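Local coordinates for protein AncCDT-1 (Synthetic construct, PDB 5T0W) that binds arginine in its pocket as a reconstructed ancestral solute-binding protein, a precursor of cyclohexadienyl dehydratase that probably served amino acid transport, at residues M90-E95 / V100-P105; D72-A77 / D84-G89; V27-D30 / F36-K39; K54-E59 / N225-Q230. All coordinates share one frame; numbering follows the deposited sequence.

Overall arrangement
Along the chain contact 3 (27-30/36-39) closes first, then contact 2 (72-77/84-89) and contact 1 (90-95/100-105) follow; contact 4 (54-59/225-230) spans the latter two and joins helix 48-60 to helix 218-233. Contacts 2 and 3 have centres about 10 Å apart and share the parallel sheet, where strands 24-29 and 85-86 are neighbours. Contact 1 lies about 11 Å, centre to centre, from contact 2, which it touches through M90 and I75. Contacts 1, 2 and 3 all reach the bound arginine, so the residues just past strands 24-29 and 85-86 supply part of the pocket. Contact 4, about 17 Å from contact 1 between centres, is away from the ligand, yet its W227 touches M87.

Contact 1 (M90-E95 / V100-P105); sequences MTITPE and VDFSDP. With ARG (arginine), chain E.
M90 and I92 meet the ring of F102 from different directions. In this family 3 solute-binding protein they pack the loop before helix 94-97, which carries the ligand-binding T91, against short strand 101-102, an antiparallel partner of strand 207-213. Apolar contacts make up the interface. I92 lays CG1 over one face of the ring, offset toward the rim, in a CH-pi contact with CG1 3.9 Å from the F102 centroid. With chi1 at -60°, CG1 sits beside the backbone N and CG2 on the carbonyl side, letting both branches reach the ring, while CD1 runs on to S103 O at 3.8 Å. M90 crosses F102 at about a right angle and takes the edge instead: its CG lies in the ring plane, 3.9 Å from F102 CE1, and the extended chain brings CE, near that plane, to 3.5 Å from F102 CZ. The sulfur is oblique to the ring, with M90 SD 5.1 Å from the F102 centroid, a Met-aromatic contact.

Polar interactions serve the ligand and the turn. T93 caps helix 94-97, its OG1 bonded to the backbone N of R96; R96 in turn bonds both T91 O and the bound arginine. T91 grips the arginine's backbone end at two points. The ligand's amino N donates to T91 OG1 at 2.9 Å, and the backbone N of T91 donates to the ligand OXT over 2.8 Å, nearly straight at 169°.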
loop_
_atom_site.group_PDB
_atom_site.type_symbol
_atom_site.label_atom_id
_atom_site.label_comp_id
_atom_site.label_asym_id
_atom_site.label_seq_id
_atom_site.Cartn_x
_atom_site.Cartn_y
_atom_site.Cartn_z
ATOM N N MET A 90 3.154 -1.842 0.472
ATOM C CA MET A 90 3.335 -2.396 1.784
ATOM C C MET A 90 4.414 -1.711 2.624
ATOM O O MET A 90 5.581 -1.691 2.288
ATOM C CB MET A 90 3.643 -3.856 1.667
ATOM C CG MET A 90 3.654 -4.540 3.000
ATOM S SD MET A 90 3.572 -6.290 2.823
ATOM C CE MET A 90 3.743 -6.760 4.528
ATOM N N THR A 91 3.986 -1.125 3.727
ATOM C CA THR A 91 4.878 -0.525 4.696
ATOM C C THR A 91 5.710 -1.618 5.391
ATOM O O THR A 91 5.206 -2.666 5.725
ATOM C CB THR A 91 4.053 0.233 5.748
ATOM O OG1 THR A 91 3.295 1.261 5.111
ATOM C CG2 THR A 91 4.939 0.843 6.785
ATOM N N ILE A 92 7.006 -1.335 5.583
ATOM C CA ILE A 92 7.921 -2.205 6.343
ATOM C C ILE A 92 7.721 -1.912 7.819
ATOM O O ILE A 92 7.884 -0.800 8.235
ATOM C CB ILE A 92 9.409 -1.965 5.974
ATOM C CG1 ILE A 92 9.628 -2.254 4.474
ATOM C CG2 ILE A 92 10.326 -2.848 6.798
ATOM C CD1 ILE A 92 10.950 -1.813 3.920
ATOM N N THR A 93 7.345 -2.926 8.585
ATOM C CA THR A 93 7.193 -2.774 10.009
ATOM C C THR A 93 7.920 -3.881 10.746
ATOM O O THR A 93 8.156 -4.957 10.179
ATOM C CB THR A 93 5.709 -2.774 10.449
ATOM O OG1 THR A 93 5.138 -4.079 10.283
ATOM C CG2 THR A 93 4.905 -1.725 9.690
ATOM N N PRO A 94 8.271 -3.639 12.015
ATOM C CA PRO A 94 8.949 -4.677 12.810
ATOM C C PRO A 94 8.110 -5.944 12.888
ATOM O O PRO A 94 8.600 -7.044 12.606
ATOM C CB PRO A 94 9.077 -4.038 14.183
ATOM C CG PRO A 94 9.034 -2.570 13.927
ATOM C CD PRO A 94 8.098 -2.394 12.764
ATOM N N GLU A 95 6.835 -5.784 13.212
ATOM C CA GLU A 95 5.939 -6.943 13.361
ATOM C C GLU A 95 5.904 -7.792 12.083
ATOM O O GLU A 95 5.949 -9.003 12.154
ATOM C CB GLU A 95 4.524 -6.478 13.764
ATOM C CG GLU A 95 3.836 -7.331 14.832
ATOM C CD GLU A 95 2.295 -7.097 14.901
ATOM O OE1 GLU A 95 1.802 -6.058 14.377
ATOM O OE2 GLU A 95 1.574 -7.972 15.454
ATOM N N VAL A 100 7.997 -12.029 7.215
ATOM C CA VAL A 100 8.508 -12.039 5.844
ATOM C C VAL A 100 9.736 -11.165 5.759
ATOM O O VAL A 100 10.054 -10.430 6.693
ATOM C CB VAL A 100 7.462 -11.500 4.850
ATOM C CG1 VAL A 100 6.195 -12.323 4.879
ATOM C CG2 VAL A 100 7.124 -10.031 5.148
ATOM N N ASP A 101 10.420 -11.255 4.633
ATOM C CA ASP A 101 11.562 -10.414 4.363
ATOM C C ASP A 101 11.132 -9.296 3.435
ATOM O O ASP A 101 10.391 -9.505 2.487
ATOM C CB ASP A 101 12.698 -11.213 3.693
ATOM C CG ASP A 101 13.574 -12.021 4.669
ATOM O OD1 ASP A 101 13.731 -11.628 5.837
ATOM O OD2 ASP A 101 14.090 -13.085 4.209
ATOM N N PHE A 102 11.658 -8.104 3.668
ATOM C CA PHE A 102 11.414 -6.953 2.807
ATOM C C PHE A 102 12.630 -6.561 2.002
ATOM O O PHE A 102 13.752 -6.628 2.460
ATOM C CB PHE A 102 11.018 -5.764 3.641
ATOM C CG PHE A 102 9.646 -5.849 4.160
ATOM C CD1 PHE A 102 8.570 -5.458 3.366
ATOM C CD2 PHE A 102 9.414 -6.317 5.428
ATOM C CE1 PHE A 102 7.298 -5.516 3.848
ATOM C CE2 PHE A 102 8.143 -6.375 5.917
ATOM C CZ PHE A 102 7.089 -5.981 5.128
ATOM N N SER A 103 12.370 -6.119 0.782
ATOM C CA SER A 103 13.356 -5.476 -0.036
ATOM C C SER A 103 13.803 -4.190 0.633
ATOM O O SER A 103 13.264 -3.773 1.682
ATOM C CB SER A 103 12.740 -5.125 -1.397
ATOM O OG SER A 103 11.919 -3.963 -1.326
ATOM N N ASP A 104 14.804 -3.567 0.040
ATOM C CA ASP A 104 15.146 -2.210 0.420
ATOM C C ASP A 104 13.965 -1.271 0.116
ATOM O O ASP A 104 13.140 -1.599 -0.727
ATOM C CB ASP A 104 16.378 -1.734 -0.333
ATOM C CG ASP A 104 17.607 -2.494 0.038
ATOM O OD1 ASP A 104 17.823 -2.680 1.255
ATOM O OD2 ASP A 104 18.390 -2.831 -0.880
ATOM N N PRO A 105 13.886 -0.114 0.808
ATOM C CA PRO A 105 12.733 0.786 0.633
ATOM C C PRO A 105 12.555 1.196 -0.787
ATOM O O PRO A 105 13.532 1.533 -1.404
ATOM C CB PRO A 105 13.102 2.002 1.495
ATOM C CG PRO A 105 13.969 1.437 2.566
ATOM C CD PRO A 105 14.786 0.379 1.867
HETATM N N ARG E . 0.860 1.080 3.514
HETATM C CA ARG E . -0.194 0.493 4.352
HETATM C C ARG E . 0.287 -0.827 4.823
HETATM O O ARG E . -0.304 -1.353 5.766
HETATM C CB ARG E . -1.455 0.295 3.564
HETATM C CG ARG E . -1.268 -0.721 2.474
HETATM C CD ARG E . -2.597 -1.108 1.830
HETATM N NE ARG E . -2.367 -1.562 0.468
HETATM C CZ ARG E . -3.307 -2.076 -0.309
HETATM N NH1 ARG E . -3.017 -2.444 -1.563
HETATM N NH2 ARG E . -4.540 -2.210 0.161
HETATM O OXT ARG E . 1.250 -1.377 4.252
#

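Contact 2 (D72-A77 / D84-G89); sequences DGIIPA and DIVMSG. With ARG (arginine), chain E.
I74 and V86 reach toward each other tip to tip, CD1 of I74 lying 3.7 Å from CG1 of V86. The same I74 methyl also comes within 4.1 Å of S88 CB, so a single branch end bridges strand 85-86 and the loop that follows it. I74 CG1 points away from the backbone N (chi1 -162°), which carries CD1 from the first turn of helix 74-79 to V86.

Beyond this apolar touch, S88 and G89 hold the bound arginine. The carbonyl O of S88 accepts from the ligand NE at 3.1 Å and, weakly, from NH1, while S88 OG accepts from NH1 at 3.0 Å. G89 O takes the ligand's amino N at 2.8 Å, so neighbouring residues serve both the guanidinium and the amino end. G89 has a positive phi of 60°, a backbone shape that favours glycine.

In the second shell, the backbone N of D30 bonds S88 OG and helps to position it. Separately, a backbone bond from V86 to A212 and the D84 carboxylate, salt-bridged to R22 and accepting from the backbone N of R26, hold the strand in place. Helix 74-79 links strands 63-68 and 85-86, which flank strand 24-29: a beta-alpha-beta crossover whose loop end lines the ligand cleft of a periplasmic binding protein.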
loop_
_atom_site.group_PDB
_atom_site.type_symbol
_atom_site.label_atom_id
_atom_site.label_comp_id
_atom_site.label_asym_id
_atom_site.label_seq_id
_atom_site.Cartn_x
_atom_site.Cartn_y
_atom_site.Cartn_z
ATOM N N ASP A 72 -5.931 -8.086 3.981
ATOM C CA ASP A 72 -5.790 -8.667 5.311
ATOM C C ASP A 72 -5.050 -9.999 5.308
ATOM O O ASP A 72 -4.277 -10.260 6.209
ATOM C CB ASP A 72 -7.154 -8.847 5.972
ATOM C CG ASP A 72 -7.032 -9.137 7.455
ATOM O OD1 ASP A 72 -6.412 -8.301 8.164
ATOM O OD2 ASP A 72 -7.562 -10.196 7.906
ATOM N N GLY A 73 -5.296 -10.825 4.296
ATOM C CA GLY A 73 -4.659 -12.126 4.179
ATOM C C GLY A 73 -3.488 -12.164 3.207
ATOM O O GLY A 73 -3.098 -13.226 2.737
ATOM N N ILE A 74 -2.936 -11.002 2.876
ATOM C CA ILE A 74 -1.918 -10.947 1.842
ATOM C C ILE A 74 -0.601 -11.602 2.285
ATOM O O ILE A 74 0.066 -12.236 1.475
ATOM C CB ILE A 74 -1.670 -9.519 1.324
ATOM C CG1 ILE A 74 -0.942 -9.598 -0.031
ATOM C CG2 ILE A 74 -0.868 -8.718 2.315
ATOM C CD1 ILE A 74 -0.875 -8.271 -0.768
ATOM N N ILE A 75 -0.239 -11.440 3.551
ATOM C CA ILE A 75 0.947 -12.103 4.070
ATOM C C ILE A 75 0.766 -13.623 4.186
ATOM O O ILE A 75 1.648 -14.388 3.796
ATOM C CB ILE A 75 1.397 -11.501 5.401
ATOM C CG1 ILE A 75 2.033 -10.152 5.113
ATOM C CG2 ILE A 75 2.382 -12.418 6.106
ATOM C CD1 ILE A 75 2.498 -9.407 6.334
ATOM N N PRO A 76 -0.370 -14.076 4.723
ATOM C CA PRO A 76 -0.592 -15.540 4.681
ATOM C C PRO A 76 -0.582 -16.128 3.269
ATOM O O PRO A 76 -0.123 -17.259 3.070
ATOM C CB PRO A 76 -1.975 -15.700 5.330
ATOM C CG PRO A 76 -2.045 -14.561 6.299
ATOM C CD PRO A 76 -1.289 -13.407 5.664
ATOM N N ALA A 77 -1.128 -15.390 2.302
ATOM C CA ALA A 77 -1.151 -15.856 0.933
ATOM C C ALA A 77 0.278 -16.008 0.419
ATOM O O ALA A 77 0.590 -16.974 -0.275
ATOM C CB ALA A 77 -1.929 -14.902 0.058
ATOM N N ASP A 84 4.750 -15.127 -5.583
ATOM C CA ASP A 84 6.161 -15.005 -5.202
ATOM C C ASP A 84 6.533 -13.771 -4.450
ATOM O O ASP A 84 7.493 -13.794 -3.708
ATOM C CB ASP A 84 7.018 -15.027 -6.451
ATOM C CG ASP A 84 6.713 -16.193 -7.310
ATOM O OD1 ASP A 84 6.787 -17.327 -6.769
ATOM O OD2 ASP A 84 6.383 -15.965 -8.493
ATOM N N ILE A 85 5.803 -12.682 -4.643
ATOM C CA ILE A 85 6.239 -11.395 -4.108
ATOM C C ILE A 85 5.068 -10.453 -3.927
ATOM O O ILE A 85 4.165 -10.402 -4.777
ATOM C CB ILE A 85 7.300 -10.752 -5.037
ATOM C CG1 ILE A 85 7.825 -9.425 -4.485
ATOM C CG2 ILE A 85 6.735 -10.503 -6.437
ATOM C CD1 ILE A 85 9.160 -9.021 -5.063
ATOM N N VAL A 86 5.074 -9.691 -2.835
ATOM C CA VAL A 86 4.022 -8.675 -2.586
ATOM C C VAL A 86 4.480 -7.314 -3.135
ATOM O O VAL A 86 5.497 -6.811 -2.724
ATOM C CB VAL A 86 3.728 -8.535 -1.093
ATOM C CG1 VAL A 86 2.703 -7.466 -0.850
ATOM C CG2 VAL A 86 3.261 -9.852 -0.520
ATOM N N MET A 87 3.737 -6.750 -4.071
ATOM C CA MET A 87 3.997 -5.399 -4.547
ATOM C C MET A 87 2.681 -4.622 -4.483
ATOM O O MET A 87 1.849 -4.700 -5.387
ATOM C CB MET A 87 4.555 -5.416 -5.966
ATOM C CG MET A 87 5.698 -6.406 -6.171
ATOM S SD MET A 87 6.674 -6.351 -7.701
ATOM C CE MET A 87 7.458 -4.740 -7.814
ATOM N N SER A 88 2.436 -4.008 -3.330
ATOM C CA SER A 88 1.077 -3.566 -2.973
ATOM C C SER A 88 1.069 -2.488 -1.912
ATOM O O SER A 88 0.255 -2.503 -0.996
ATOM C CB SER A 88 0.192 -4.746 -2.543
ATOM O OG SER A 88 -1.169 -4.449 -2.780
ATOM N N GLY A 89 1.990 -1.552 -2.060
ATOM C CA GLY A 89 2.096 -0.416 -1.161
ATOM C C GLY A 89 2.347 -0.804 0.273
ATOM O O GLY A 89 1.797 -0.201 1.171
HETATM N N ARG E . 0.860 1.080 3.514
HETATM C CA ARG E . -0.194 0.493 4.352
HETATM C C ARG E . 0.287 -0.827 4.823
HETATM O O ARG E . -0.304 -1.353 5.766
HETATM C CB ARG E . -1.455 0.295 3.564
HETATM C CG ARG E . -1.268 -0.721 2.474
HETATM C CD ARG E . -2.597 -1.108 1.830
HETATM N NE ARG E . -2.367 -1.562 0.468
HETATM C CZ ARG E . -3.307 -2.076 -0.309
HETATM N NH1 ARG E . -3.017 -2.444 -1.563
HETATM N NH2 ARG E . -4.540 -2.210 0.161
HETATM O OXT ARG E . 1.250 -1.377 4.252
#

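Contact 3 (V27-D30 / F36-K39); sequences VGTD and FSFK. With ARG (arginine), chain E.
The D30 carboxylate has the ligand NH2 over one face, out of its plane, and the guanidinium is turned roughly at right angles to it; the backbone of D30 approaches S37, which with F36 forms a classic beta bulge, both facing Y33. The bond from the ligand NH2 to D30 OD1, at 3.3 Å, is accordingly weak and not an in-plane pairing. D30 O receives another weak one from NH1 at 3.2 Å, so the guanidinium is met by side chain and main chain of one residue. The negative carboxylate probably complements its charge. The ring of F36 leads away from strand 24-29 and meets that of Y33, another pocket residue, with the planes about 20° apart.

The link between the segments is polar and buried. T29 OG1 is anti to its own amide nitrogen (chi1 -164°) and bonds M87 O, just after residues 85-86; it also makes a weak hydrogen bond with S88 OG. These bonds tie the end of strand 24-29 to the ligand loop after strand 85-86. From the other segment comes S37, with chi1 at 61° setting its hydroxyl between backbone N and carbonyl carbon. Its OG donates to T29 OG1 at 2.9 Å.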
loop_
_atom_site.group_PDB
_atom_site.type_symbol
_atom_site.label_atom_id
_atom_site.label_comp_id
_atom_site.label_asym_id
_atom_site.label_seq_id
_atom_site.Cartn_x
_atom_site.Cartn_y
_atom_site.Cartn_z
ATOM N N VAL A 27 2.853 -11.899 -8.932
ATOM C CA VAL A 27 2.861 -10.755 -8.031
ATOM C C VAL A 27 1.558 -10.618 -7.286
ATOM O O VAL A 27 0.538 -10.252 -7.871
ATOM C CB VAL A 27 3.119 -9.445 -8.806
ATOM C CG1 VAL A 27 3.065 -8.248 -7.873
ATOM C CG2 VAL A 27 4.459 -9.521 -9.523
ATOM N N GLY A 28 1.612 -10.864 -5.987
ATOM C CA GLY A 28 0.472 -10.633 -5.107
ATOM C C GLY A 28 0.186 -9.161 -4.916
ATOM O O GLY A 28 1.070 -8.404 -4.516
ATOM N N THR A 29 -1.032 -8.741 -5.257
ATOM C CA THR A 29 -1.417 -7.327 -5.138
ATOM C C THR A 29 -2.933 -7.184 -4.744
ATOM O O THR A 29 -3.707 -8.072 -5.068
ATOM C CB THR A 29 -0.868 -6.522 -6.364
ATOM O OG1 THR A 29 -0.889 -5.117 -6.097
ATOM C CG2 THR A 29 -1.637 -6.809 -7.639
ATOM N N ASP A 30 -3.323 -6.146 -3.975
ATOM C CA ASP A 30 -4.712 -5.865 -3.593
ATOM C C ASP A 30 -5.059 -4.659 -4.429
ATOM O O ASP A 30 -4.764 -3.500 -4.082
ATOM C CB ASP A 30 -4.897 -5.557 -2.101
ATOM C CG ASP A 30 -6.221 -4.857 -1.811
ATOM O OD1 ASP A 30 -6.353 -3.654 -2.149
ATOM O OD2 ASP A 30 -7.142 -5.514 -1.268
ATOM N N PHE A 36 -1.145 2.920 -6.399
ATOM C CA PHE A 36 -0.160 1.834 -6.346
ATOM C C PHE A 36 -0.546 0.657 -7.217
ATOM O O PHE A 36 0.248 0.223 -8.057
ATOM C CB PHE A 36 0.045 1.376 -4.914
ATOM C CG PHE A 36 0.762 2.363 -4.079
ATOM C CD1 PHE A 36 2.140 2.418 -4.106
ATOM C CD2 PHE A 36 0.062 3.266 -3.290
ATOM C CE1 PHE A 36 2.833 3.351 -3.360
ATOM C CE2 PHE A 36 0.743 4.208 -2.522
ATOM C CZ PHE A 36 2.130 4.240 -2.559
ATOM N N SER A 37 -1.768 0.151 -7.054
ATOM C CA SER A 37 -2.284 -0.852 -7.980
ATOM C C SER A 37 -3.804 -0.807 -8.066
ATOM O O SER A 37 -4.512 -0.804 -7.044
ATOM C CB SER A 37 -1.837 -2.252 -7.585
ATOM O OG SER A 37 -2.329 -2.553 -6.316
ATOM N N PHE A 38 -4.300 -0.777 -9.294
ATOM C CA PHE A 38 -5.721 -0.669 -9.522
ATOM C C PHE A 38 -6.053 -1.111 -10.937
ATOM O O PHE A 38 -5.200 -1.619 -11.701
ATOM C CB PHE A 38 -6.218 0.742 -9.205
ATOM C CG PHE A 38 -5.503 1.822 -9.942
ATOM C CD1 PHE A 38 -4.253 2.233 -9.538
ATOM C CD2 PHE A 38 -6.112 2.460 -11.033
ATOM C CE1 PHE A 38 -3.598 3.248 -10.212
ATOM C CE2 PHE A 38 -5.468 3.470 -11.707
ATOM C CZ PHE A 38 -4.196 3.858 -11.302
ATOM N N LYS A 39 -7.338 -1.041 -11.222
ATOM C CA LYS A 39 -7.836 -1.273 -12.558
ATOM C C LYS A 39 -8.041 0.065 -13.212
ATOM O O LYS A 39 -8.530 0.997 -12.583
ATOM C CB LYS A 39 -9.167 -2.027 -12.488
ATOM C CG LYS A 39 -9.119 -3.342 -11.712
ATOM C CD LYS A 39 -7.876 -4.173 -11.987
ATOM C CE LYS A 39 -8.122 -5.637 -11.621
ATOM N NZ LYS A 39 -9.026 -6.329 -12.587
HETATM N N ARG E . 0.860 1.080 3.514
HETATM C CA ARG E . -0.194 0.493 4.352
HETATM C C ARG E . 0.287 -0.827 4.823
HETATM O O ARG E . -0.304 -1.353 5.766
HETATM C CB ARG E . -1.455 0.295 3.564
HETATM C CG ARG E . -1.268 -0.721 2.474
HETATM C CD ARG E . -2.597 -1.108 1.830
HETATM N NE ARG E . -2.367 -1.562 0.468
HETATM C CZ ARG E . -3.307 -2.076 -0.309
HETATM N NH1 ARG E . -3.017 -2.444 -1.563
HETATM N NH2 ARG E . -4.540 -2.210 0.161
HETATM O OXT ARG E . 1.250 -1.377 4.252
#

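Contact 4 (K54-E59 / N225-Q230); sequences KALAKE and NNWLKQ
W227 lays its indole against helix 48-60, where L56 covers one face of the ring system. L56 CB sits 3.8 Å from the centroid of the six-membered ring and only 14° off the normal, a CH-pi contact. Farther along the same face, L56 CD1 comes 4.0 Å from W227 CD2, and the two side chains cross at about a right angle. A55 closes in at the rim: its CB is near the ring plane, 3.9 Å from W227 NE1.

E59, one turn on from A55, lies at the pyrrole edge. Its chain is bent at chi2, which leaves OE1 in the ring plane 3.6 Å from W227 CD1, while OE2 approaches W227 CB at 3.7 Å. The carboxylate plane stands 69° from that of the indole.

W227 also touches M87, which follows strand 85-86, and W223 of the same helix packs on L56 and E59. The short helical segments keep an axial separation of 10.6 Å and cross steeply, at 113°. Helix 48-60 comes from early in the chain and helix 218-233 from near its end, and their union fits the first lobe of a family 3 solute-binding protein, which both chain ends build together.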
loop_
_atom_site.group_PDB
_atom_site.type_symbol
_atom_site.label_atom_id
_atom_site.label_comp_id
_atom_site.label_asym_id
_atom_site.label_seq_id
_atom_site.Cartn_x
_atom_site.Cartn_y
_atom_site.Cartn_z
ATOM N N LYS A 54 6.259 -4.970 -13.564
ATOM C CA LYS A 54 6.622 -5.195 -14.955
ATOM C C LYS A 54 8.107 -5.092 -15.157
ATOM O O LYS A 54 8.688 -5.916 -15.870
ATOM C CB LYS A 54 5.943 -4.189 -15.860
ATOM C CG LYS A 54 4.465 -4.462 -16.006
ATOM C CD LYS A 54 3.852 -3.513 -17.011
ATOM C CE LYS A 54 2.400 -3.894 -17.226
ATOM N NZ LYS A 54 1.692 -2.748 -17.823
ATOM N N ALA A 55 8.724 -4.073 -14.565
ATOM C CA ALA A 55 10.165 -3.851 -14.733
ATOM C C ALA A 55 10.944 -5.043 -14.186
ATOM O O ALA A 55 11.905 -5.503 -14.803
ATOM C CB ALA A 55 10.608 -2.546 -14.045
ATOM N N LEU A 56 10.547 -5.507 -13.004
ATOM C CA LEU A 56 11.183 -6.662 -12.375
ATOM C C LEU A 56 11.060 -7.918 -13.248
ATOM O O LEU A 56 12.038 -8.631 -13.474
ATOM C CB LEU A 56 10.563 -6.935 -10.987
ATOM C CG LEU A 56 10.988 -8.227 -10.291
ATOM C CD1 LEU A 56 12.491 -8.368 -10.233
ATOM C CD2 LEU A 56 10.433 -8.252 -8.876
ATOM N N ALA A 57 9.855 -8.182 -13.734
ATOM C CA ALA A 57 9.647 -9.288 -14.658
ATOM C C ALA A 57 10.586 -9.208 -15.870
ATOM O O ALA A 57 11.278 -10.166 -16.152
ATOM C CB ALA A 57 8.206 -9.325 -15.082
ATOM N N LYS A 58 10.637 -8.070 -16.550
ATOM C CA LYS A 58 11.602 -7.866 -17.643
ATOM C C LYS A 58 13.035 -8.246 -17.220
ATOM O O LYS A 58 13.653 -9.114 -17.833
ATOM C CB LYS A 58 11.574 -6.422 -18.161
ATOM N N GLU A 59 13.523 -7.651 -16.130
ATOM C CA GLU A 59 14.822 -7.988 -15.553
ATOM C C GLU A 59 15.014 -9.505 -15.431
ATOM O O GLU A 59 16.072 -10.046 -15.758
ATOM C CB GLU A 59 14.932 -7.334 -14.175
ATOM C CG GLU A 59 16.168 -7.670 -13.362
ATOM C CD GLU A 59 17.225 -6.587 -13.355
ATOM O OE1 GLU A 59 17.126 -5.581 -14.103
ATOM O OE2 GLU A 59 18.178 -6.757 -12.561
ATOM N N ASN A 225 16.760 -6.605 -4.695
ATOM C CA ASN A 225 17.514 -5.444 -4.267
ATOM C C ASN A 225 18.459 -4.970 -5.358
ATOM O O ASN A 225 18.583 -3.776 -5.573
ATOM C CB ASN A 225 18.273 -5.677 -2.961
ATOM C CG ASN A 225 17.363 -5.637 -1.753
ATOM O OD1 ASN A 225 16.365 -4.898 -1.714
ATOM N ND2 ASN A 225 17.660 -6.475 -0.780
ATOM N N ASN A 226 19.113 -5.894 -6.052
ATOM C CA ASN A 226 20.006 -5.499 -7.091
ATOM C C ASN A 226 19.229 -4.724 -8.158
ATOM O O ASN A 226 19.678 -3.676 -8.625
ATOM C CB ASN A 226 20.693 -6.727 -7.725
ATOM C CG ASN A 226 21.816 -7.286 -6.872
ATOM O OD1 ASN A 226 22.398 -6.583 -6.042
ATOM N ND2 ASN A 226 22.155 -8.554 -7.105
ATOM N N TRP A 227 18.068 -5.269 -8.515
ATOM C CA TRP A 227 17.237 -4.745 -9.591
ATOM C C TRP A 227 16.789 -3.334 -9.265
ATOM O O TRP A 227 16.791 -2.462 -10.110
ATOM C CB TRP A 227 16.007 -5.669 -9.794
ATOM C CG TRP A 227 14.841 -4.974 -10.351
ATOM C CD1 TRP A 227 14.684 -4.552 -11.615
ATOM C CD2 TRP A 227 13.671 -4.588 -9.642
ATOM N NE1 TRP A 227 13.474 -3.920 -11.756
ATOM C CE2 TRP A 227 12.840 -3.910 -10.551
ATOM C CE3 TRP A 227 13.250 -4.718 -8.316
ATOM C CZ2 TRP A 227 11.597 -3.369 -10.189
ATOM C CZ3 TRP A 227 11.996 -4.190 -7.952
ATOM C CH2 TRP A 227 11.185 -3.525 -8.902
ATOM N N LEU A 228 16.353 -3.154 -8.030
ATOM C CA LEU A 228 15.869 -1.898 -7.550
ATOM C C LEU A 228 17.007 -0.915 -7.556
ATOM O O LEU A 228 16.868 0.204 -8.040
ATOM C CB LEU A 228 15.315 -2.071 -6.131
ATOM C CG LEU A 228 14.694 -0.847 -5.469
ATOM C CD1 LEU A 228 13.588 -0.246 -6.340
ATOM C CD2 LEU A 228 14.157 -1.238 -4.097
ATOM N N LYS A 229 18.135 -1.319 -6.998
ATOM C CA LYS A 229 19.348 -0.500 -6.992
ATOM C C LYS A 229 19.650 0.047 -8.384
ATOM O O LYS A 229 19.906 1.223 -8.571
ATOM C CB LYS A 229 20.495 -1.372 -6.512
ATOM C CG LYS A 229 21.601 -0.663 -5.789
ATOM C CD LYS A 229 22.610 -1.682 -5.322
ATOM C CE LYS A 229 22.182 -2.508 -4.056
ATOM N NZ LYS A 229 23.025 -2.217 -2.850
ATOM N N GLN A 230 19.600 -0.846 -9.356
ATOM C CA GLN A 230 19.834 -0.523 -10.758
ATOM C C GLN A 230 18.878 0.547 -11.292
ATOM O O GLN A 230 19.298 1.414 -12.029
ATOM C CB GLN A 230 19.760 -1.805 -11.617
ATOM C CG GLN A 230 19.873 -1.599 -13.120
ATOM C CD GLN A 230 21.202 -1.041 -13.532
ATOM O OE1 GLN A 230 22.221 -1.290 -12.881
ATOM N NE2 GLN A 230 21.203 -0.212 -14.572
#